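Local coordinates for DSBA-like thioredoxin domain-containing protein (Nitrosomonas europaea, PDB 2IN3) that is a putative protein disulfide isomerase of the DsbA family, FrnE-like subfamily, and probably has oxidoreductase activity built on a thioredoxin-type domain, at residues A37-K42 / Q203-W208; G99-S104 / K159-A164; V169-I174 / T186-I191. All coordinates share one frame; numbering follows the deposited sequence.

How the contacts relate
Contacts 1 and 3 sit on the two faces of one thioredoxin-type sheet: helix 198-211 packs on one side, the end of helix 156-171 on the other. Their centres lie about 15 Å apart, and they touch where the Trp208 indole of contact 1 meets the Tyr189 ring edge-to-face. Contact 2 lies among the helices between strands 40-45 and 179-184; it shares helix 156-171 with contact 3, centres about 19 Å apart and nearest atoms about 5 Å. Contacts 1 and 2 are farthest apart, with about 24 Å between centres. None includes Cys18 or Cys21, whose CxxC pattern at the start of helix 19-35 is probably the redox site.

Contact 1: A37-K42 / Q203-W208; sequences AFLTVK and QLLDTW
Leu39 and Leu205 mark the nearest approach of the two backbones, with 9.6 Å between their CA atoms, so side chains alone bridge the gap. Leu39 immediately precedes the strand that begins at Thr40, an outermost strand of the thioredoxin-type sheet, and Leu205 belongs to helix 198-211, which lies over one face of that sheet. Both point their CB atoms at each other's segment, as does Trp208 one helical turn further on.

The forked end of Leu39 divides its methyls between two partners. CD1 of Leu39 approaches CD2 of Leu205 at 4.3 Å, while its other methyl, CD2, lies 4.2 Å from CZ3 on the six-membered ring of the Trp208 indole, which it meets at a slant. Trp208 has its CG anti to the backbone N (chi1 -170°), which carries the indole off the helix toward the sheet, where it also rests on Val182 and Ser184 and stacks with His212. Pro8 touches both Leu39 and Trp208, while Leu10 and Ile31 pack on Leu205, extending the apolar layer to the neighbouring strand and to helix 19-35.

All three touching residues are buried, yet the pair of segments hides just 104 Å² and exchanges no hydrogen bond. Apolar packing of leucine methyls and indole therefore joins the sheet edge to the C-terminal helix, without directional bonds across the interface.

Contact 2: G99-S104 / K159-A164; sequences GVVSVS and KQRTLA
Val101 of helix 94-106 packs against Arg161 and Thr162 of helix 156-171, a contact between a helix of the largely helical region inserted in the thioredoxin fold of DsbA-like proteins and a helix whose end packs on the sheet. Val101 provides 71 of the 129 Å² buried between the segments, and its CA lies 6.3 Å from that of Thr162, a close approach of the two backbones.

Along the second segment, Lys159 comes first; its CB points away from the 99-104 segment, and the side chain touches Arg98 earlier on the same neighbouring helix. At Arg161 the two helices meet: the aliphatic base of the side chain does the touching, with Arg161 CB 3.8 Å from Val101 CG1. Beyond it the chain runs extended from CG to NE, and NE forms a salt bridge with Glu157 of its own helix, so the charge is answered away from the valine. Arg161 also touches Leu105. Thr162 follows and meets the other valine branch.

The Thr162 hydroxyl sits beside its backbone N (chi1 -61°), a setting from which OG1 can reach back one turn and donate to the carbonyl of Ala158. This bond satisfies the buried hydroxyl within its own helix, and Glu94 and Arg98 pack on the same residue. Toward Val101, Thr162 OG1 makes a van der Waals contact, 3.3 Å from Val101 CG2 and 3.5 Å from Val101 CB.

Contact 3: V169-I174 / T186-I191; sequences VAQWGI and TDRYLI
With its CG anti to the carbonyl carbon (chi1 -70°), Trp172 turns its indole toward Arg188, whose chain bends at chi3 (-42°) to lay the guanidinium flat on the ring. The result is an offset cation-pi stack, centres 3.8 Å apart and planes at 15°, between the end of helix 156-171 and outermost strand 187-192 of the thioredoxin-type sheet. The charged group overhangs the CD1-NE1 side of the indole, with Arg188 CZ 3.5 Å from Trp172 CD1. Trp11 meets the indole edge-to-face. Were Trp172 replaced by an alanine, the guanidinium would probably lose the flat surface it lies on and be freer to turn.

Helix 156-171 closes just here in a Schellman motif: Gly173, with positive phi, bonds from its N to Ala170 O, and a weaker bond runs from Ile174 N to Val169 O. After the turn, the far end of the Ile174 side chain reaches the strand, its CD1 4.1 Å from Leu190 CD1, an apolar touch further along the strand.

Gln171 stands with its amide nearly perpendicular to the guanidinium. A water ties the two together, accepting from Gln171 NE2 at 2.6 Å and, weakly, from Arg188 NH2 at 2.8 Å.

Contact 1: A37-K42 / Q203-W208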
loop_
_atom_site.group_PDB
_atom_site.type_symbol
_atom_site.label_atom_id
_atom_site.label_comp_id
_atom_site.label_asym_id
_atom_site.label_seq_id
_atom_site.Cartn_x
_atom_site.Cartn_y
_atom_site.Cartn_z
ATOM N N ALA A 37 4.192 10.438 17.070
ATOM C CA ALA A 37 4.357 10.467 18.512
ATOM C C ALA A 37 3.096 9.975 19.226
ATOM O O ALA A 37 3.161 9.610 20.394
ATOM C CB ALA A 37 4.750 11.872 19.010
ATOM N N PHE A 38 1.979 9.906 18.507
ATOM C CA PHE A 38 0.664 9.669 19.107
ATOM C C PHE A 38 -0.044 8.423 18.567
ATOM O O PHE A 38 -0.916 7.865 19.238
ATOM C CB PHE A 38 -0.216 10.897 18.866
ATOM C CG PHE A 38 0.465 12.185 19.236
ATOM C CD1 PHE A 38 0.746 12.471 20.573
ATOM C CD2 PHE A 38 0.848 13.098 18.246
ATOM C CE1 PHE A 38 1.388 13.650 20.933
ATOM C CE2 PHE A 38 1.503 14.281 18.596
ATOM C CZ PHE A 38 1.761 14.556 19.944
ATOM N N LEU A 39 0.333 8.010 17.360
ATOM C CA LEU A 39 -0.240 6.837 16.703
ATOM C C LEU A 39 0.890 6.008 16.097
ATOM O O LEU A 39 1.838 6.567 15.549
ATOM C CB LEU A 39 -1.207 7.280 15.590
ATOM C CG LEU A 39 -2.498 7.988 16.010
ATOM C CD1 LEU A 39 -3.215 8.617 14.812
ATOM C CD2 LEU A 39 -3.426 7.008 16.766
ATOM N N THR A 40 0.827 4.681 16.204
ATOM C CA THR A 40 1.813 3.866 15.480
ATOM C C THR A 40 1.225 3.533 14.127
ATOM O O THR A 40 0.191 2.864 14.059
ATOM C CB THR A 40 2.173 2.575 16.211
ATOM O OG1 THR A 40 2.579 2.896 17.549
ATOM C CG2 THR A 40 3.331 1.860 15.486
ATOM N N VAL A 41 1.866 4.012 13.065
ATOM C CA VAL A 41 1.274 3.931 11.717
ATOM C C VAL A 41 1.862 2.707 11.030
ATOM O O VAL A 41 3.087 2.569 10.945
ATOM C CB VAL A 41 1.471 5.212 10.843
ATOM C CG1 VAL A 41 0.646 5.075 9.567
ATOM C CG2 VAL A 41 0.998 6.492 11.587
ATOM N N LYS A 42 0.993 1.780 10.616
ATOM C CA LYS A 42 1.452 0.486 10.079
ATOM C C LYS A 42 0.701 0.158 8.788
ATOM O O LYS A 42 -0.364 0.678 8.578
ATOM C CB LYS A 42 1.227 -0.620 11.101
ATOM C CG LYS A 42 2.029 -0.492 12.402
ATOM C CD LYS A 42 1.694 -1.581 13.425
ATOM C CE LYS A 42 2.195 -2.933 13.015
ATOM N NZ LYS A 42 2.096 -3.919 14.159
ATOM N N GLN A 203 -8.468 16.694 10.293
ATOM C CA GLN A 203 -9.715 16.836 11.060
ATOM C C GLN A 203 -10.121 15.513 11.724
ATOM O O GLN A 203 -10.398 15.469 12.924
ATOM C CB GLN A 203 -10.864 17.351 10.168
ATOM C CG GLN A 203 -12.171 17.675 10.923
ATOM C CD GLN A 203 -13.167 16.517 10.960
ATOM O OE1 GLN A 203 -13.599 16.019 9.917
ATOM N NE2 GLN A 203 -13.557 16.106 12.167
ATOM N N LEU A 204 -10.176 14.454 10.919
ATOM C CA LEU A 204 -10.666 13.148 11.375
ATOM C C LEU A 204 -9.764 12.582 12.478
ATOM O O LEU A 204 -10.233 12.225 13.570
ATOM C CB LEU A 204 -10.746 12.166 10.187
ATOM C CG LEU A 204 -11.791 12.610 9.149
ATOM C CD1 LEU A 204 -11.704 11.771 7.863
ATOM C CD2 LEU A 204 -13.169 12.593 9.761
ATOM N N LEU A 205 -8.465 12.602 12.228
ATOM C CA LEU A 205 -7.494 12.138 13.236
ATOM C C LEU A 205 -7.514 12.988 14.496
ATOM O O LEU A 205 -7.491 12.447 15.601
ATOM C CB LEU A 205 -6.083 12.044 12.658
ATOM C CG LEU A 205 -5.996 11.050 11.492
ATOM C CD1 LEU A 205 -4.641 11.228 10.765
ATOM C CD2 LEU A 205 -6.213 9.603 11.954
ATOM N N ASP A 206 -7.560 14.311 14.322
ATOM C CA ASP A 206 -7.594 15.220 15.463
ATOM C C ASP A 206 -8.785 14.907 16.378
ATOM O O ASP A 206 -8.650 14.875 17.597
ATOM C CB ASP A 206 -7.660 16.670 14.981
ATOM C CG ASP A 206 -6.326 17.177 14.400
ATOM O OD1 ASP A 206 -5.281 16.494 14.543
ATOM O OD2 ASP A 206 -6.321 18.305 13.841
ATOM N N THR A 207 -9.958 14.711 15.769
ATOM C CA THR A 207 -11.193 14.426 16.517
ATOM C C THR A 207 -11.112 13.066 17.205
ATOM O O THR A 207 -11.493 12.930 18.379
ATOM C CB THR A 207 -12.434 14.526 15.567
ATOM O OG1 THR A 207 -12.542 15.873 15.109
ATOM C CG2 THR A 207 -13.728 14.141 16.284
ATOM N N TRP A 208 -10.595 12.068 16.494
ATOM C CA TRP A 208 -10.395 10.744 17.097
ATOM C C TRP A 208 -9.522 10.861 18.354
ATOM O O TRP A 208 -9.922 10.406 19.430
ATOM C CB TRP A 208 -9.823 9.692 16.097
ATOM C CG TRP A 208 -9.895 8.328 16.751
ATOM C CD1 TRP A 208 -10.953 7.456 16.711
ATOM C CD2 TRP A 208 -8.938 7.751 17.654
ATOM N NE1 TRP A 208 -10.687 6.353 17.491
ATOM C CE2 TRP A 208 -9.466 6.512 18.091
ATOM C CE3 TRP A 208 -7.685 8.156 18.132
ATOM C CZ2 TRP A 208 -8.785 5.672 18.995
ATOM C CZ3 TRP A 208 -6.996 7.312 19.019
ATOM C CH2 TRP A 208 -7.552 6.085 19.436
#

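Contact 2: G99-S104 / K159-A164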
loop_
_atom_site.group_PDB
_atom_site.type_symbol
_atom_site.label_atom_id
_atom_site.label_comp_id
_atom_site.label_asym_id
_atom_site.label_seq_id
_atom_site.Cartn_x
_atom_site.Cartn_y
_atom_site.Cartn_z
ATOM N N GLY A 99 5.716 -8.690 -0.523
ATOM C CA GLY A 99 7.046 -8.069 -0.367
ATOM C C GLY A 99 7.022 -7.101 0.795
ATOM O O GLY A 99 7.959 -7.043 1.609
ATOM N N VAL A 100 5.932 -6.353 0.868
ATOM C CA VAL A 100 5.725 -5.375 1.942
ATOM C C VAL A 100 5.667 -6.121 3.316
ATOM O O VAL A 100 6.350 -5.734 4.261
ATOM C CB VAL A 100 4.462 -4.532 1.690
ATOM C CG1 VAL A 100 4.129 -3.669 2.927
ATOM C CG2 VAL A 100 4.632 -3.677 0.378
ATOM N N VAL A 101 4.891 -7.205 3.387
ATOM C CA VAL A 101 4.760 -8.022 4.598
ATOM C C VAL A 101 6.149 -8.512 5.008
ATOM O O VAL A 101 6.503 -8.443 6.187
ATOM C CB VAL A 101 3.799 -9.243 4.404
ATOM C CG1 VAL A 101 3.870 -10.226 5.615
ATOM C CG2 VAL A 101 2.367 -8.739 4.185
ATOM N N SER A 102 6.920 -9.000 4.031
ATOM C CA SER A 102 8.279 -9.466 4.259
ATOM C C SER A 102 9.193 -8.420 4.911
ATOM O O SER A 102 9.910 -8.736 5.865
ATOM C CB SER A 102 8.930 -9.945 2.953
ATOM O OG SER A 102 8.249 -11.070 2.407
ATOM N N VAL A 103 9.162 -7.190 4.395
ATOM C CA VAL A 103 9.982 -6.114 4.941
ATOM C C VAL A 103 9.517 -5.767 6.372
ATOM O O VAL A 103 10.332 -5.447 7.244
ATOM C CB VAL A 103 9.945 -4.877 4.010
ATOM C CG1 VAL A 103 10.582 -3.650 4.699
ATOM C CG2 VAL A 103 10.645 -5.205 2.665
ATOM N N SER A 104 8.220 -5.881 6.630
ATOM C CA SER A 104 7.707 -5.678 7.989
ATOM C C SER A 104 8.318 -6.660 9.014
ATOM O O SER A 104 8.439 -6.306 10.186
ATOM C CB SER A 104 6.169 -5.724 8.037
ATOM O OG SER A 104 5.701 -7.064 8.046
ATOM N N LYS A 159 3.723 -15.847 3.107
ATOM C CA LYS A 159 2.518 -16.149 2.326
ATOM C C LYS A 159 1.254 -16.144 3.184
ATOM O O LYS A 159 0.208 -15.560 2.806
ATOM C CB LYS A 159 2.670 -17.488 1.586
ATOM C CG LYS A 159 3.751 -17.457 0.498
ATOM C CD LYS A 159 3.916 -18.820 -0.206
ATOM C CE LYS A 159 4.886 -18.658 -1.380
ATOM N NZ LYS A 159 5.219 -19.976 -2.013
ATOM N N GLN A 160 1.346 -16.796 4.335
ATOM C CA GLN A 160 0.199 -16.966 5.210
ATOM C C GLN A 160 -0.145 -15.656 5.906
ATOM O O GLN A 160 -1.336 -15.319 6.060
ATOM C CB GLN A 160 0.478 -18.064 6.229
ATOM C CG GLN A 160 0.560 -19.446 5.590
ATOM C CD GLN A 160 1.106 -20.498 6.532
ATOM O OE1 GLN A 160 1.323 -20.234 7.720
ATOM N NE2 GLN A 160 1.309 -21.715 6.015
ATOM N N ARG A 161 0.879 -14.926 6.343
ATOM C CA ARG A 161 0.634 -13.587 6.909
ATOM C C ARG A 161 -0.051 -12.640 5.940
ATOM O O ARG A 161 -0.965 -11.890 6.349
ATOM C CB ARG A 161 1.911 -12.936 7.421
ATOM C CG ARG A 161 2.492 -13.604 8.661
ATOM C CD ARG A 161 3.737 -12.809 9.029
ATOM N NE ARG A 161 4.346 -13.213 10.289
ATOM C CZ ARG A 161 4.187 -12.565 11.436
ATOM N NH1 ARG A 161 3.420 -11.470 11.492
ATOM N NH2 ARG A 161 4.819 -13.006 12.514
ATOM N N THR A 162 0.375 -12.685 4.671
ATOM C CA THR A 162 -0.174 -11.837 3.613
ATOM C C THR A 162 -1.658 -12.165 3.399
ATOM O O THR A 162 -2.520 -11.271 3.391
ATOM C CB THR A 162 0.613 -12.010 2.303
ATOM O OG1 THR A 162 1.975 -11.616 2.519
ATOM C CG2 THR A 162 0.040 -11.121 1.188
ATOM N N LEU A 163 -1.944 -13.451 3.249
ATOM C CA LEU A 163 -3.308 -13.928 3.083
ATOM C C LEU A 163 -4.138 -13.620 4.330
ATOM O O LEU A 163 -5.297 -13.197 4.216
ATOM C CB LEU A 163 -3.313 -15.429 2.742
ATOM C CG LEU A 163 -4.679 -16.113 2.577
ATOM C CD1 LEU A 163 -5.574 -15.356 1.584
ATOM C CD2 LEU A 163 -4.523 -17.601 2.177
ATOM N N ALA A 164 -3.567 -13.797 5.524
ATOM C CA ALA A 164 -4.329 -13.451 6.735
ATOM C C ALA A 164 -4.734 -11.968 6.781
ATOM O O ALA A 164 -5.858 -11.659 7.237
ATOM C CB ALA A 164 -3.614 -13.869 8.011
#

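Contact 3: V169-I174 / T186-I191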
loop_
_atom_site.group_PDB
_atom_site.type_symbol
_atom_site.label_atom_id
_atom_site.label_comp_id
_atom_site.label_asym_id
_atom_site.label_seq_id
_atom_site.Cartn_x
_atom_site.Cartn_y
_atom_site.Cartn_z
ATOM N N VAL A 169 -8.890 -7.720 6.301
ATOM C CA VAL A 169 -9.427 -6.557 5.593
ATOM C C VAL A 169 -10.857 -6.837 5.192
ATOM O O VAL A 169 -11.746 -6.010 5.427
ATOM C CB VAL A 169 -8.571 -6.205 4.356
ATOM C CG1 VAL A 169 -9.341 -5.256 3.393
ATOM C CG2 VAL A 169 -7.229 -5.602 4.801
ATOM N N ALA A 170 -11.096 -8.029 4.647
ATOM C CA ALA A 170 -12.443 -8.469 4.279
ATOM C C ALA A 170 -13.352 -8.529 5.496
ATOM O O ALA A 170 -14.495 -8.062 5.450
ATOM C CB ALA A 170 -12.398 -9.830 3.580
ATOM N N GLN A 171 -12.838 -9.085 6.586
ATOM C CA GLN A 171 -13.588 -9.244 7.838
ATOM C C GLN A 171 -14.004 -7.886 8.406
ATOM O O GLN A 171 -15.131 -7.722 8.914
ATOM C CB GLN A 171 -12.776 -10.089 8.836
ATOM C CG GLN A 171 -13.278 -10.118 10.285
ATOM C CD GLN A 171 -12.132 -9.951 11.293
ATOM O OE1 GLN A 171 -11.031 -10.507 11.118
ATOM N NE2 GLN A 171 -12.386 -9.178 12.352
ATOM N N TRP A 172 -13.117 -6.907 8.277
ATOM C CA TRP A 172 -13.394 -5.552 8.718
ATOM C C TRP A 172 -14.360 -4.787 7.803
ATOM O O TRP A 172 -14.664 -3.628 8.066
ATOM C CB TRP A 172 -12.106 -4.746 8.860
ATOM C CG TRP A 172 -11.234 -5.164 9.985
ATOM C CD1 TRP A 172 -11.483 -6.134 10.916
ATOM C CD2 TRP A 172 -9.973 -4.588 10.328
ATOM N NE1 TRP A 172 -10.427 -6.222 11.795
ATOM C CE2 TRP A 172 -9.496 -5.271 11.466
ATOM C CE3 TRP A 172 -9.185 -3.566 9.770
ATOM C CZ2 TRP A 172 -8.265 -4.964 12.061
ATOM C CZ3 TRP A 172 -7.980 -3.258 10.368
ATOM C CH2 TRP A 172 -7.528 -3.960 11.503
ATOM N N GLY A 173 -14.801 -5.416 6.718
ATOM C CA GLY A 173 -15.747 -4.787 5.796
ATOM C C GLY A 173 -15.220 -3.622 4.964
ATOM O O GLY A 173 -16.005 -2.769 4.530
ATOM N N ILE A 174 -13.910 -3.577 4.712
ATOM C CA ILE A 174 -13.334 -2.430 3.994
ATOM C C ILE A 174 -13.754 -2.436 2.514
ATOM O O ILE A 174 -13.459 -3.374 1.786
ATOM C CB ILE A 174 -11.783 -2.366 4.099
ATOM C CG1 ILE A 174 -11.286 -2.535 5.547
ATOM C CG2 ILE A 174 -11.230 -1.078 3.452
ATOM C CD1 ILE A 174 -11.682 -1.440 6.516
ATOM N N THR A 186 -9.345 -3.252 22.197
ATOM C CA THR A 186 -10.336 -4.130 21.577
ATOM C C THR A 186 -11.091 -3.469 20.402
ATOM O O THR A 186 -11.763 -4.159 19.625
ATOM C CB THR A 186 -11.294 -4.673 22.694
ATOM O OG1 THR A 186 -10.738 -5.878 23.235
ATOM C CG2 THR A 186 -12.729 -4.947 22.205
ATOM N N ASP A 187 -10.937 -2.150 20.254
ATOM C CA ASP A 187 -11.815 -1.356 19.396
ATOM C C ASP A 187 -11.153 -0.963 18.082
ATOM O O ASP A 187 -9.947 -0.756 18.027
ATOM C CB ASP A 187 -12.267 -0.095 20.135
ATOM C CG ASP A 187 -13.011 -0.407 21.422
ATOM O OD1 ASP A 187 -14.067 -1.077 21.359
ATOM O OD2 ASP A 187 -12.536 0.020 22.498
ATOM N N ARG A 188 -11.961 -0.891 17.028
ATOM C CA ARG A 188 -11.509 -0.397 15.747
ATOM C C ARG A 188 -12.438 0.687 15.259
ATOM O O ARG A 188 -13.645 0.602 15.435
ATOM C CB ARG A 188 -11.423 -1.511 14.702
ATOM C CG ARG A 188 -10.425 -2.598 15.025
ATOM C CD ARG A 188 -10.539 -3.728 14.023
ATOM N NE ARG A 188 -11.926 -4.075 13.677
ATOM C CZ ARG A 188 -12.578 -5.147 14.129
ATOM N NH1 ARG A 188 -11.984 -6.002 14.957
ATOM N NH2 ARG A 188 -13.829 -5.370 13.744
ATOM N N TYR A 189 -11.847 1.696 14.628
ATOM C CA TYR A 189 -12.549 2.884 14.190
ATOM C C TYR A 189 -12.158 3.171 12.758
ATOM O O TYR A 189 -10.976 3.334 12.455
ATOM C CB TYR A 189 -12.144 4.071 15.056
ATOM C CG TYR A 189 -12.353 3.860 16.526
ATOM C CD1 TYR A 189 -13.518 4.307 17.140
ATOM C CD2 TYR A 189 -11.383 3.240 17.313
ATOM C CE1 TYR A 189 -13.725 4.123 18.480
ATOM C CE2 TYR A 189 -11.583 3.060 18.671
ATOM C CZ TYR A 189 -12.761 3.504 19.244
ATOM O OH TYR A 189 -13.009 3.339 20.594
ATOM N N LEU A 190 -13.145 3.236 11.878
ATOM C CA LEU A 190 -12.868 3.533 10.485
ATOM C C LEU A 190 -12.676 5.031 10.344
ATOM O O LEU A 190 -13.568 5.806 10.717
ATOM C CB LEU A 190 -14.024 3.034 9.610
ATOM C CG LEU A 190 -13.932 3.175 8.095
ATOM C CD1 LEU A 190 -12.728 2.418 7.546
ATOM C CD2 LEU A 190 -15.254 2.699 7.472
ATOM N N ILE A 191 -11.511 5.447 9.848
ATOM C CA ILE A 191 -11.223 6.880 9.629
ATOM C C ILE A 191 -11.649 7.329 8.227
ATOM O O ILE A 191 -12.428 8.277 8.102
ATOM C CB ILE A 191 -9.727 7.243 9.909
ATOM C CG1 ILE A 191 -9.311 6.864 11.335
ATOM C CG2 ILE A 191 -9.441 8.743 9.670
ATOM C CD1 ILE A 191 -10.052 7.616 12.467
HETATM O O HOH W 1 -14.561 -7.988 13.051
#